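Local coordinates for protein DNA replication factor Cdt1 (Mus musculus, PDB 3A4C) that licenses DNA replication by cooperating with CDC6 and the origin recognition complex to load the MCM complex onto DNA, and is also required for mitosis, at residues Glu13-Leu18 against Glu57-Leu62; Asn24-Glu29 against Val82-Ala87; Leu34-Val39 against Thr78-Lys83; Glu65-Trp70 against Ala95-His100. One frame throughout, in Å; residues are numbered along the deposited sequence.

Interaction 1: Glu13-Leu18 against Glu57-Leu62; sequences ERLPEL and EKHLVL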
loop_
_atom_site.group_PDB
_atom_site.type_symbol
_atom_site.label_atom_id
_atom_site.label_comp_id
_atom_site.label_asym_id
_atom_site.label_seq_id
_atom_site.Cartn_x
_atom_site.Cartn_y
_atom_site.Cartn_z
ATOM N N GLU A 13 3.206 10.818 0.020
ATOM C CA GLU A 13 3.656 11.165 -1.317
ATOM C C GLU A 13 4.093 9.941 -2.123
ATOM O O GLU A 13 4.053 9.958 -3.352
ATOM C CB GLU A 13 4.746 12.235 -1.258
ATOM C CG GLU A 13 4.158 13.630 -1.028
ATOM C CD GLU A 13 5.204 14.683 -0.706
ATOM O OE1 GLU A 13 6.376 14.314 -0.460
ATOM O OE2 GLU A 13 4.852 15.883 -0.694
ATOM N N ARG A 14 4.476 8.875 -1.433
ATOM C CA ARG A 14 4.914 7.656 -2.110
ATOM C C ARG A 14 3.760 6.755 -2.525
ATOM O O ARG A 14 3.939 5.853 -3.341
ATOM C CB ARG A 14 5.846 6.846 -1.208
ATOM C CG ARG A 14 7.089 7.578 -0.756
ATOM C CD ARG A 14 8.055 6.639 -0.055
ATOM N NE ARG A 14 9.240 7.355 0.407
ATOM C CZ ARG A 14 9.406 7.806 1.646
ATOM N NH1 ARG A 14 10.517 8.455 1.974
ATOM N NH2 ARG A 14 8.465 7.609 2.561
ATOM N N LEU A 15 2.587 6.964 -1.937
ATOM C CA LEU A 15 1.518 5.968 -2.037
ATOM C C LEU A 15 0.949 5.729 -3.440
ATOM O O LEU A 15 0.652 4.588 -3.799
ATOM C CB LEU A 15 0.398 6.270 -1.040
ATOM C CG LEU A 15 0.846 6.114 0.418
ATOM C CD1 LEU A 15 -0.354 6.167 1.344
ATOM C CD2 LEU A 15 1.620 4.812 0.589
ATOM N N PRO A 16 0.772 6.796 -4.234
ATOM C CA PRO A 16 0.211 6.520 -5.561
ATOM C C PRO A 16 1.101 5.556 -6.348
ATOM O O PRO A 16 0.597 4.607 -6.950
ATOM C CB PRO A 16 0.170 7.903 -6.216
ATOM C CG PRO A 16 0.008 8.854 -5.042
ATOM C CD PRO A 16 0.866 8.242 -3.952
ATOM N N GLU A 17 2.410 5.781 -6.325
ATOM C CA GLU A 17 3.324 4.887 -7.038
ATOM C C GLU A 17 3.389 3.516 -6.399
ATOM O O GLU A 17 3.398 2.507 -7.102
ATOM C CB GLU A 17 4.725 5.494 -7.153
ATOM C CG GLU A 17 4.794 6.569 -8.236
ATOM C CD GLU A 17 6.192 7.098 -8.461
ATOM O OE1 GLU A 17 7.076 6.812 -7.624
ATOM O OE2 GLU A 17 6.407 7.796 -9.484
ATOM N N LEU A 18 3.442 3.477 -5.068
ATOM C CA LEU A 18 3.437 2.204 -4.349
ATOM C C LEU A 18 2.169 1.394 -4.608
ATOM O O LEU A 18 2.208 0.167 -4.662
ATOM C CB LEU A 18 3.633 2.431 -2.849
ATOM C CG LEU A 18 5.028 2.184 -2.262
ATOM C CD1 LEU A 18 6.131 2.238 -3.296
ATOM C CD2 LEU A 18 5.338 3.107 -1.073
ATOM N N GLU A 57 6.278 -2.131 4.752
ATOM C CA GLU A 57 5.106 -2.591 5.493
ATOM C C GLU A 57 4.334 -1.405 6.036
ATOM O O GLU A 57 3.112 -1.369 5.977
ATOM C CB GLU A 57 5.484 -3.518 6.652
ATOM C CG GLU A 57 4.264 -3.957 7.455
ATOM C CD GLU A 57 4.585 -5.002 8.501
ATOM O OE1 GLU A 57 3.886 -6.035 8.544
ATOM O OE2 GLU A 57 5.533 -4.791 9.277
ATOM N N LYS A 58 5.057 -0.434 6.575
ATOM C CA LYS A 58 4.422 0.760 7.113
ATOM C C LYS A 58 3.586 1.479 6.047
ATOM O O LYS A 58 2.477 1.926 6.321
ATOM C CB LYS A 58 5.473 1.701 7.698
ATOM C CG LYS A 58 6.072 1.222 9.022
ATOM C CD LYS A 58 7.163 2.186 9.483
ATOM C CE LYS A 58 7.951 1.624 10.657
ATOM N NZ LYS A 58 7.073 1.396 11.834
ATOM N N HIS A 59 4.114 1.576 4.830
ATOM C CA HIS A 59 3.382 2.231 3.739
ATOM C C HIS A 59 2.165 1.441 3.296
ATOM O O HIS A 59 1.146 2.020 2.921
ATOM C CB HIS A 59 4.293 2.478 2.538
ATOM C CG HIS A 59 5.304 3.550 2.772
ATOM N ND1 HIS A 59 6.370 3.388 3.631
ATOM C CD2 HIS A 59 5.403 4.806 2.277
ATOM C CE1 HIS A 59 7.087 4.498 3.648
ATOM N NE2 HIS A 59 6.520 5.373 2.837
ATOM N N LEU A 60 2.292 0.122 3.286
ATOM C CA LEU A 60 1.176 -0.741 2.912
ATOM C C LEU A 60 0.052 -0.608 3.916
ATOM O O LEU A 60 -1.115 -0.640 3.549
ATOM C CB LEU A 60 1.611 -2.206 2.860
ATOM C CG LEU A 60 2.086 -2.744 1.512
ATOM C CD1 LEU A 60 3.168 -1.854 0.971
ATOM C CD2 LEU A 60 2.585 -4.167 1.666
ATOM N N VAL A 61 0.411 -0.496 5.192
ATOM C CA VAL A 61 -0.588 -0.308 6.234
ATOM C C VAL A 61 -1.292 1.034 6.062
ATOM O O VAL A 61 -2.507 1.128 6.221
ATOM C CB VAL A 61 0.031 -0.406 7.634
ATOM C CG1 VAL A 61 -0.931 0.150 8.674
ATOM C CG2 VAL A 61 0.381 -1.863 7.956
ATOM N N LEU A 62 -0.536 2.077 5.730
ATOM C CA LEU A 62 -1.149 3.375 5.431
ATOM C C LEU A 62 -2.145 3.245 4.286
ATOM O O LEU A 62 -3.235 3.804 4.330
ATOM C CB LEU A 62 -0.083 4.405 5.060
ATOM C CG LEU A 62 0.853 4.888 6.162
ATOM C CD1 LEU A 62 1.627 6.122 5.658
ATOM C CD2 LEU A 62 0.065 5.232 7.407
#
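Arg14, Leu15 and Leu18 of helix 3-27 pack against His59 and Leu62 of helix 53-66 in a buried helix-helix crossing near the middle of this C-terminal winged-helix domain. The two short axes pass 10.1 Å apart and run almost perpendicular, at -87°; His59 is central to the contact. Its ring points at the long helix and offers NE2 in the ring plane to Arg14: NH2 donates to His59 NE2 at 3.0 Å, with a bent N-H...N angle of 141° and the guanidinium turned 70° from the imidazole. With its chain extended from CG to NE, Arg14 also brings CD within 3.5 Å of His59 NE2. Leu15 CD2 rests 3.7 Å from the backbone oxygen of His59, and 4.0 Å from its CB, while Leu18 CD2 approaches CD2 of His59 obliquely at 3.8 Å. One turn on, Leu15 CD1 meets Leu62 CB at 4.1 Å. Leu51, from the loop before helix 53-66, touches Arg14, Leu18 and His59. Because His59 ND1 is hydrogen-bonded to the backbone oxygen of Glu55 while NE2 accepts from Arg14, both ring nitrogens are engaged; this pattern fixes the ring's rotation and is consistent with a neutral imidazole protonated at ND1.

Interaction 2: Asn24-Glu29 against Val82-Ala87; sequences NVFVSE and VKLDKA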
loop_
_atom_site.group_PDB
_atom_site.type_symbol
_atom_site.label_atom_id
_atom_site.label_comp_id
_atom_site.label_asym_id
_atom_site.label_seq_id
_atom_site.Cartn_x
_atom_site.Cartn_y
_atom_site.Cartn_z
ATOM N N ASN A 24 0.621 -4.355 -9.485
ATOM C CA ASN A 24 1.407 -5.166 -10.411
ATOM C C ASN A 24 1.909 -6.474 -9.814
ATOM O O ASN A 24 1.965 -7.491 -10.503
ATOM C CB ASN A 24 2.557 -4.356 -10.990
ATOM C CG ASN A 24 2.120 -3.525 -12.180
ATOM O OD1 ASN A 24 2.930 -3.149 -13.026
ATOM N ND2 ASN A 24 0.827 -3.248 -12.253
ATOM N N VAL A 25 2.277 -6.444 -8.538
ATOM C CA VAL A 25 2.664 -7.665 -7.834
ATOM C C VAL A 25 1.504 -8.659 -7.830
ATOM O O VAL A 25 1.689 -9.855 -8.079
ATOM C CB VAL A 25 3.111 -7.365 -6.392
ATOM C CG1 VAL A 25 3.122 -8.649 -5.543
ATOM C CG2 VAL A 25 4.487 -6.715 -6.405
ATOM N N PHE A 26 0.304 -8.161 -7.559
ATOM C CA PHE A 26 -0.858 -9.035 -7.542
ATOM C C PHE A 26 -1.303 -9.475 -8.933
ATOM O O PHE A 26 -1.813 -10.574 -9.091
ATOM C CB PHE A 26 -2.013 -8.421 -6.745
ATOM C CG PHE A 26 -1.929 -8.712 -5.280
ATOM C CD1 PHE A 26 -1.116 -7.955 -4.458
ATOM C CD2 PHE A 26 -2.622 -9.783 -4.733
ATOM C CE1 PHE A 26 -1.022 -8.243 -3.101
ATOM C CE2 PHE A 26 -2.537 -10.072 -3.381
ATOM C CZ PHE A 26 -1.736 -9.303 -2.565
ATOM N N VAL A 27 -1.105 -8.629 -9.934
ATOM C CA VAL A 27 -1.415 -9.021 -11.310
ATOM C C VAL A 27 -0.572 -10.215 -11.746
ATOM O O VAL A 27 -1.033 -11.088 -12.479
ATOM C CB VAL A 27 -1.241 -7.846 -12.287
ATOM C CG1 VAL A 27 -1.104 -8.353 -13.723
ATOM C CG2 VAL A 27 -2.423 -6.904 -12.160
ATOM N N SER A 28 0.661 -10.258 -11.261
ATOM C CA SER A 28 1.588 -11.322 -11.616
ATOM C C SER A 28 1.415 -12.553 -10.735
ATOM O O SER A 28 2.055 -13.577 -10.963
ATOM C CB SER A 28 3.027 -10.816 -11.502
ATOM O OG SER A 28 3.951 -11.856 -11.755
ATOM N N GLU A 29 0.560 -12.455 -9.722
ATOM C CA GLU A 29 0.364 -13.565 -8.799
ATOM C C GLU A 29 -0.976 -14.245 -9.064
ATOM O O GLU A 29 -2.009 -13.586 -9.118
ATOM C CB GLU A 29 0.431 -13.069 -7.350
ATOM C CG GLU A 29 0.084 -14.131 -6.313
ATOM C CD GLU A 29 0.948 -15.361 -6.451
ATOM O OE1 GLU A 29 0.402 -16.428 -6.798
ATOM O OE2 GLU A 29 2.173 -15.256 -6.228
ATOM N N VAL A 82 -2.496 -10.169 2.856
ATOM C CA VAL A 82 -2.912 -9.022 2.064
ATOM C C VAL A 82 -3.770 -9.472 0.881
ATOM O O VAL A 82 -3.377 -10.336 0.098
ATOM C CB VAL A 82 -1.698 -8.260 1.516
ATOM C CG1 VAL A 82 -2.155 -7.142 0.595
ATOM C CG2 VAL A 82 -0.856 -7.720 2.665
ATOM N N LYS A 83 -4.944 -8.874 0.757
ATOM C CA LYS A 83 -5.876 -9.234 -0.292
ATOM C C LYS A 83 -6.368 -7.964 -0.967
ATOM O O LYS A 83 -6.686 -6.984 -0.297
ATOM C CB LYS A 83 -7.045 -10.023 0.309
ATOM C CG LYS A 83 -8.013 -10.601 -0.709
ATOM C CD LYS A 83 -8.634 -11.911 -0.210
ATOM C CE LYS A 83 -9.494 -11.714 1.037
ATOM N NZ LYS A 83 -10.188 -12.986 1.456
ATOM N N LEU A 84 -6.417 -7.977 -2.293
ATOM C CA LEU A 84 -6.947 -6.846 -3.038
ATOM C C LEU A 84 -8.338 -7.175 -3.553
ATOM O O LEU A 84 -8.596 -8.294 -4.000
ATOM C CB LEU A 84 -6.040 -6.503 -4.219
ATOM C CG LEU A 84 -4.663 -5.923 -3.902
ATOM C CD1 LEU A 84 -3.939 -5.549 -5.191
ATOM C CD2 LEU A 84 -4.804 -4.710 -3.018
ATOM N N ASP A 85 -9.240 -6.206 -3.485
ATOM C CA ASP A 85 -10.523 -6.342 -4.152
ATOM C C ASP A 85 -10.317 -5.978 -5.615
ATOM O O ASP A 85 -10.235 -4.803 -5.962
ATOM C CB ASP A 85 -11.566 -5.431 -3.512
ATOM C CG ASP A 85 -12.962 -5.668 -4.062
ATOM O OD1 ASP A 85 -13.083 -5.909 -5.279
ATOM O OD2 ASP A 85 -13.935 -5.611 -3.282
ATOM N N LYS A 86 -10.211 -6.984 -6.475
ATOM C CA LYS A 86 -9.911 -6.724 -7.881
ATOM C C LYS A 86 -11.108 -6.170 -8.659
ATOM O O LYS A 86 -11.003 -5.890 -9.852
ATOM C CB LYS A 86 -9.328 -7.965 -8.567
ATOM C CG LYS A 86 -7.813 -8.099 -8.413
ATOM C CD LYS A 86 -7.236 -9.120 -9.392
ATOM C CE LYS A 86 -5.711 -9.183 -9.320
ATOM N NZ LYS A 86 -5.148 -10.143 -10.321
ATOM N N ALA A 87 -12.234 -5.994 -7.973
ATOM C CA ALA A 87 -13.419 -5.396 -8.586
ATOM C C ALA A 87 -13.354 -3.863 -8.601
ATOM O O ALA A 87 -14.339 -3.195 -8.920
ATOM C CB ALA A 87 -14.676 -5.864 -7.876
#
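Phe26, with chi2 at 82°, turns a ring face to Leu84, whose CG stands anti to its own carbonyl carbon (chi1 -69°). Together these torsions put Leu84 CG over one face of the phenyl ring, offset toward the rim, 4.2 Å from the Phe26 ring centroid and 14° off the normal, a CH-pi contact. CD1 of the same leucine lies 3.7 Å from Phe26 CG. At the far end of the ring the strand itself takes over: Phe26 CZ lies 3.3 Å from the carbonyl oxygen of Val82, which sits at the ring edge near its plane, and 3.9 Å from Val82 CG1. Val39 and Leu34 also touch Phe26, so the last turns of helix 3-27 are joined here to strand 79-84 and to the elements beside it. On the exposed margin Lys86 extends its chain toward Phe26 and Val27, bringing NZ to 3.6 Å from the backbone oxygen of Phe26. That oxygen already accepts from Glu29 N, and the lysine contact is not a hydrogen bond. Apolar packing around one aromatic ring carries the contact, and the lysine, near the backbone oxygen of Phe26, probably adds a modest electrostatic attraction.

Interaction 3: Leu34-Val39 against Thr78-Lys83; sequences LTMEVV and TDTYVK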
loop_
_atom_site.group_PDB
_atom_site.type_symbol
_atom_site.label_atom_id
_atom_site.label_comp_id
_atom_site.label_asym_id
_atom_site.label_seq_id
_atom_site.Cartn_x
_atom_site.Cartn_y
_atom_site.Cartn_z
ATOM N N LEU A 34 -1.570 -12.757 -0.457
ATOM C CA LEU A 34 -0.167 -13.019 -0.161
ATOM C C LEU A 34 0.113 -12.526 1.246
ATOM O O LEU A 34 -0.521 -11.581 1.696
ATOM C CB LEU A 34 0.741 -12.266 -1.135
ATOM C CG LEU A 34 0.724 -12.675 -2.607
ATOM C CD1 LEU A 34 1.477 -11.626 -3.423
ATOM C CD2 LEU A 34 1.322 -14.059 -2.776
ATOM N N THR A 35 1.064 -13.146 1.944
ATOM C CA THR A 35 1.436 -12.648 3.264
ATOM C C THR A 35 2.113 -11.293 3.124
ATOM O O THR A 35 2.741 -11.016 2.101
ATOM C CB THR A 35 2.381 -13.606 4.003
ATOM O OG1 THR A 35 3.643 -13.646 3.325
ATOM C CG2 THR A 35 1.776 -15.014 4.058
ATOM N N MET A 36 1.961 -10.453 4.146
ATOM C CA MET A 36 2.607 -9.142 4.208
ATOM C C MET A 36 4.101 -9.230 3.978
ATOM O O MET A 36 4.673 -8.411 3.271
ATOM C CB MET A 36 2.374 -8.499 5.568
ATOM C CG MET A 36 1.451 -7.328 5.543
ATOM S SD MET A 36 2.238 -5.966 4.667
ATOM C CE MET A 36 1.102 -4.668 5.144
ATOM N N GLU A 37 4.740 -10.210 4.603
ATOM C CA GLU A 37 6.165 -10.417 4.397
ATOM C C GLU A 37 6.499 -10.588 2.915
ATOM O O GLU A 37 7.412 -9.942 2.399
ATOM C CB GLU A 37 6.635 -11.644 5.179
ATOM C CG GLU A 37 8.128 -11.854 5.124
ATOM C CD GLU A 37 8.624 -12.750 6.239
ATOM O OE1 GLU A 37 9.850 -12.956 6.334
ATOM O OE2 GLU A 37 7.783 -13.245 7.020
ATOM N N VAL A 38 5.766 -11.466 2.237
ATOM C CA VAL A 38 6.016 -11.724 0.824
ATOM C C VAL A 38 5.747 -10.485 -0.015
ATOM O O VAL A 38 6.546 -10.131 -0.897
ATOM C CB VAL A 38 5.178 -12.907 0.305
ATOM C CG1 VAL A 38 5.174 -12.935 -1.224
ATOM C CG2 VAL A 38 5.728 -14.215 0.857
ATOM N N VAL A 39 4.631 -9.820 0.266
ATOM C CA VAL A 39 4.244 -8.649 -0.515
ATOM C C VAL A 39 5.320 -7.583 -0.398
ATOM O O VAL A 39 5.716 -6.972 -1.393
ATOM C CB VAL A 39 2.903 -8.059 -0.035
ATOM C CG1 VAL A 39 2.645 -6.722 -0.715
ATOM C CG2 VAL A 39 1.760 -9.035 -0.299
ATOM N N THR A 78 0.448 -16.450 12.808
ATOM C CA THR A 78 1.416 -15.351 12.863
ATOM C C THR A 78 1.645 -14.667 11.514
ATOM O O THR A 78 2.547 -13.844 11.383
ATOM C CB THR A 78 2.766 -15.783 13.474
ATOM O OG1 THR A 78 3.455 -16.645 12.563
ATOM C CG2 THR A 78 2.548 -16.502 14.811
ATOM N N ASP A 79 0.834 -15.005 10.519
ATOM C CA ASP A 79 0.917 -14.358 9.214
ATOM C C ASP A 79 -0.163 -13.298 9.114
ATOM O O ASP A 79 -1.199 -13.414 9.745
ATOM C CB ASP A 79 0.709 -15.371 8.089
ATOM C CG ASP A 79 1.771 -16.448 8.067
ATOM O OD1 ASP A 79 2.959 -16.112 8.251
ATOM O OD2 ASP A 79 1.412 -17.627 7.856
ATOM N N THR A 80 0.084 -12.269 8.318
ATOM C CA THR A 80 -0.960 -11.322 7.964
ATOM C C THR A 80 -1.143 -11.360 6.459
ATOM O O THR A 80 -0.208 -11.123 5.703
ATOM C CB THR A 80 -0.616 -9.907 8.430
ATOM O OG1 THR A 80 -0.542 -9.898 9.862
ATOM C CG2 THR A 80 -1.689 -8.909 7.959
ATOM N N TYR A 81 -2.343 -11.706 6.019
ATOM C CA TYR A 81 -2.584 -11.837 4.593
ATOM C C TYR A 81 -3.087 -10.538 3.991
ATOM O O TYR A 81 -3.961 -9.890 4.556
ATOM C CB TYR A 81 -3.551 -12.985 4.304
ATOM C CG TYR A 81 -2.853 -14.315 4.356
ATOM C CD1 TYR A 81 -2.229 -14.834 3.230
ATOM C CD2 TYR A 81 -2.790 -15.044 5.539
ATOM C CE1 TYR A 81 -1.568 -16.053 3.274
ATOM C CE2 TYR A 81 -2.128 -16.265 5.595
ATOM C CZ TYR A 81 -1.518 -16.761 4.459
ATOM O OH TYR A 81 -0.863 -17.969 4.505
ATOM N N VAL A 82 -2.496 -10.169 2.856
ATOM C CA VAL A 82 -2.912 -9.022 2.064
ATOM C C VAL A 82 -3.770 -9.472 0.881
ATOM O O VAL A 82 -3.377 -10.336 0.098
ATOM C CB VAL A 82 -1.698 -8.260 1.516
ATOM C CG1 VAL A 82 -2.155 -7.142 0.595
ATOM C CG2 VAL A 82 -0.856 -7.720 2.665
ATOM N N LYS A 83 -4.944 -8.874 0.757
ATOM C CA LYS A 83 -5.876 -9.234 -0.292
ATOM C C LYS A 83 -6.368 -7.964 -0.967
ATOM O O LYS A 83 -6.686 -6.984 -0.297
ATOM C CB LYS A 83 -7.045 -10.023 0.309
ATOM C CG LYS A 83 -8.013 -10.601 -0.709
ATOM C CD LYS A 83 -8.634 -11.911 -0.210
ATOM C CE LYS A 83 -9.494 -11.714 1.037
ATOM N NZ LYS A 83 -10.188 -12.986 1.456
HETATM O O HOH W 1 3.153 -11.731 7.202
HETATM O O HOH W 2 4.771 -14.415 7.385
#
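Leu34 and Val82 form a hydrogen-bonded antiparallel pair on the packed side of this contact, where strand 33-35 runs beside strand 79-84. Val82 N reaches the carbonyl oxygen of Leu34 at 2.7 Å with an N-H...O angle of 170°, and Leu34 N returns a bond to the oxygen of Val82. A further backbone bond follows at the start of the helix: Met36 N donates to the oxygen of Thr80 at 2.8 Å, almost straight down that carbonyl. Toward the core, Met36 CG packs 3.7 Å from Val82 CG2 and Val39 CG2 4.0 Å from Val82 CB, with Leu60 of helix 53-66 and Phe26 of helix 3-27 closing in around this group. Thr35 belongs to the packed part too: it holds CG2 over a face of the Tyr81 ring, 4.0 Å from the Tyr81 centroid, while its OG1, at chi1 67°, caps helix 36-45 by accepting from Val38 N.

The acidic margin is looser and wetter. A water donates to both Glu37 OE2 and Asp79 OD1, 2.6 Å from the latter; Glu37 OE2 and Asp79 OD1 lie 5.7 Å apart, and that mediation probably eases their like-charge repulsion. Backbone bonds thus carry the strand pairing directly into the start of a helix, and solvent links the acidic margin.

Interaction 4: Glu65-Trp70 against Ala95-His100; sequences ELLPDW and ARLAHH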
loop_
_atom_site.group_PDB
_atom_site.type_symbol
_atom_site.label_atom_id
_atom_site.label_comp_id
_atom_site.label_asym_id
_atom_site.label_seq_id
_atom_site.Cartn_x
_atom_site.Cartn_y
_atom_site.Cartn_z
ATOM N N GLU A 65 -5.261 1.667 5.374
ATOM C CA GLU A 65 -6.034 2.617 6.163
ATOM C C GLU A 65 -6.737 3.648 5.284
ATOM O O GLU A 65 -7.862 4.056 5.574
ATOM C CB GLU A 65 -5.117 3.311 7.171
ATOM C CG GLU A 65 -4.779 2.390 8.337
ATOM C CD GLU A 65 -3.565 2.823 9.103
ATOM O OE1 GLU A 65 -2.922 3.828 8.713
ATOM O OE2 GLU A 65 -3.251 2.147 10.103
ATOM N N LEU A 66 -6.076 4.057 4.203
ATOM C CA LEU A 66 -6.655 5.047 3.296
ATOM C C LEU A 66 -7.675 4.436 2.345
ATOM O O LEU A 66 -8.656 5.087 1.986
ATOM C CB LEU A 66 -5.568 5.772 2.496
ATOM C CG LEU A 66 -5.077 7.085 3.110
ATOM C CD1 LEU A 66 -4.316 6.809 4.374
ATOM C CD2 LEU A 66 -4.209 7.862 2.135
ATOM N N LEU A 67 -7.441 3.191 1.937
ATOM C CA LEU A 67 -8.282 2.543 0.933
ATOM C C LEU A 67 -8.770 1.176 1.416
ATOM O O LEU A 67 -8.477 0.152 0.800
ATOM C CB LEU A 67 -7.505 2.377 -0.375
ATOM C CG LEU A 67 -6.931 3.651 -0.998
ATOM C CD1 LEU A 67 -5.922 3.320 -2.082
ATOM C CD2 LEU A 67 -8.041 4.526 -1.553
ATOM N N PRO A 68 -9.534 1.161 2.518
ATOM C CA PRO A 68 -9.943 -0.097 3.151
ATOM C C PRO A 68 -10.856 -0.956 2.271
ATOM O O PRO A 68 -10.914 -2.168 2.471
ATOM C CB PRO A 68 -10.709 0.382 4.391
ATOM C CG PRO A 68 -11.222 1.734 3.987
ATOM C CD PRO A 68 -10.044 2.324 3.265
ATOM N N ASP A 69 -11.560 -0.348 1.325
ATOM C CA ASP A 69 -12.421 -1.108 0.422
ATOM C C ASP A 69 -11.618 -1.829 -0.659
ATOM O O ASP A 69 -12.119 -2.737 -1.322
ATOM C CB ASP A 69 -13.468 -0.198 -0.215
ATOM C CG ASP A 69 -14.539 0.227 0.768
ATOM O OD1 ASP A 69 -14.637 -0.398 1.848
ATOM O OD2 ASP A 69 -15.281 1.185 0.462
ATOM N N TRP A 70 -10.369 -1.420 -0.838
ATOM C CA TRP A 70 -9.505 -2.053 -1.822
ATOM C C TRP A 70 -8.587 -3.061 -1.154
ATOM O O TRP A 70 -8.508 -4.215 -1.564
ATOM C CB TRP A 70 -8.660 -0.996 -2.534
ATOM C CG TRP A 70 -7.711 -1.551 -3.544
ATOM C CD1 TRP A 70 -7.986 -2.468 -4.508
ATOM C CD2 TRP A 70 -6.329 -1.194 -3.710
ATOM N NE1 TRP A 70 -6.861 -2.716 -5.264
ATOM C CE2 TRP A 70 -5.833 -1.941 -4.794
ATOM C CE3 TRP A 70 -5.469 -0.315 -3.045
ATOM C CZ2 TRP A 70 -4.512 -1.840 -5.229
ATOM C CZ3 TRP A 70 -4.153 -0.213 -3.481
ATOM C CH2 TRP A 70 -3.690 -0.971 -4.561
ATOM N N ALA A 95 -7.775 8.140 -7.881
ATOM C CA ALA A 95 -8.470 9.407 -7.662
ATOM C C ALA A 95 -8.915 9.513 -6.202
ATOM O O ALA A 95 -8.783 10.562 -5.575
ATOM C CB ALA A 95 -9.660 9.534 -8.597
ATOM N N ARG A 96 -9.451 8.425 -5.662
ATOM C CA ARG A 96 -9.867 8.417 -4.262
ATOM C C ARG A 96 -8.690 8.652 -3.322
ATOM O O ARG A 96 -8.800 9.403 -2.356
ATOM C CB ARG A 96 -10.587 7.113 -3.900
ATOM C CG ARG A 96 -12.001 7.049 -4.445
ATOM C CD ARG A 96 -12.830 5.972 -3.770
ATOM N NE ARG A 96 -12.334 4.627 -4.040
ATOM C CZ ARG A 96 -12.469 4.002 -5.204
ATOM N NH1 ARG A 96 -13.073 4.603 -6.223
ATOM N NH2 ARG A 96 -11.993 2.771 -5.352
ATOM N N LEU A 97 -7.567 7.995 -3.595
ATOM C CA LEU A 97 -6.359 8.204 -2.803
ATOM C C LEU A 97 -5.939 9.679 -2.802
ATOM O O LEU A 97 -5.669 10.264 -1.747
ATOM C CB LEU A 97 -5.225 7.326 -3.334
ATOM C CG LEU A 97 -3.843 7.429 -2.691
ATOM C CD1 LEU A 97 -3.914 7.067 -1.211
ATOM C CD2 LEU A 97 -2.893 6.497 -3.413
ATOM N N ALA A 98 -5.882 10.276 -3.989
ATOM C CA ALA A 98 -5.523 11.684 -4.118
ATOM C C ALA A 98 -6.462 12.579 -3.322
ATOM O O ALA A 98 -6.025 13.524 -2.666
ATOM C CB ALA A 98 -5.524 12.102 -5.588
ATOM N N HIS A 99 -7.756 12.288 -3.395
ATOM C CA HIS A 99 -8.751 13.073 -2.665
ATOM C C HIS A 99 -8.552 12.973 -1.152
ATOM O O HIS A 99 -8.578 13.979 -0.443
ATOM C CB HIS A 99 -10.161 12.610 -3.018
ATOM C CG HIS A 99 -11.203 13.076 -2.049
ATOM N ND1 HIS A 99 -11.816 14.307 -2.150
ATOM C CD2 HIS A 99 -11.721 12.487 -0.944
ATOM C CE1 HIS A 99 -12.677 14.450 -1.157
ATOM N NE2 HIS A 99 -12.643 13.358 -0.414
ATOM N N HIS A 100 -8.376 11.750 -0.661
ATOM C CA HIS A 100 -8.115 11.530 0.758
ATOM C C HIS A 100 -6.899 12.299 1.230
ATOM O O HIS A 100 -6.939 12.975 2.260
ATOM C CB HIS A 100 -7.891 10.046 1.039
ATOM C CG HIS A 100 -9.088 9.198 0.760
ATOM N ND1 HIS A 100 -10.352 9.725 0.618
ATOM C CD2 HIS A 100 -9.217 7.860 0.608
ATOM C CE1 HIS A 100 -11.211 8.747 0.387
ATOM N NE2 HIS A 100 -10.547 7.606 0.377
HETATM O O HOH W 3 -11.620 5.080 0.429
#
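Leu66, ending helix 53-66, and Leu67 just after it meet Leu97 and His100 of helix 90-104, and most of the contact is apolar. Leu66 CD2 presses on Leu97 CD1 at 3.5 Å, closer than carbon atoms usually come. Leu67, the first residue to leave helical geometry, spreads both branches over the same turn: CD1 lies 4.3 Å from Leu97 CB, and CD2 sits 4.1 Å from His100 CD2 as well as beside CB of Arg96.

The polar part gathers at the imidazole. The backbone oxygen of Leu66 comes within 3.1 Å of His100 CD2, obliquely to the ring, a carbon-oxygen approach and not a hydrogen bond. A water lying in the ring plane is 2.7 Å from His100 NE2 and donates a weak bond to the Leu66 oxygen. The oxygen of Arg96 lies over one face of that ring.

Arg8 and Leu12 of helix 3-27 also touch Leu66, while Trp70, just beyond, reaches Leu93 of helix 90-104. The contact therefore packs the C-terminal helix against the exit of helix 53-66, where the chain turns into strand 71-76, the first strand of the hairpin forming the wing of this winged-helix domain.

In the fold
Interaction 1 lies deepest, near the centre of the chain, whereas interactions 2, 3 and 4 are partly buried and sit farther out. Helix 3-27 serves interactions 1 and 2 at different levels, helix 53-66 serves 1 and 4, and strand 79-84 serves 2 and 3, where Val82 is shared. Met36 of interaction 3 packs on Leu60 of 57-62, and Leu97 of interaction 4 reaches Leu15 and Pro16, so the packing is continuous. Interaction 2 meets interaction 4 through Leu84 against Trp70 and a probable hydrogen bond from Asp85 N to Trp70 O. The chemistry follows position: a side-chain hydrogen bond in the core, mainly apolar contact against the central strand, backbone pairing within the sheet with water at its acidic margin, and leucine packing with one water at the outer helix.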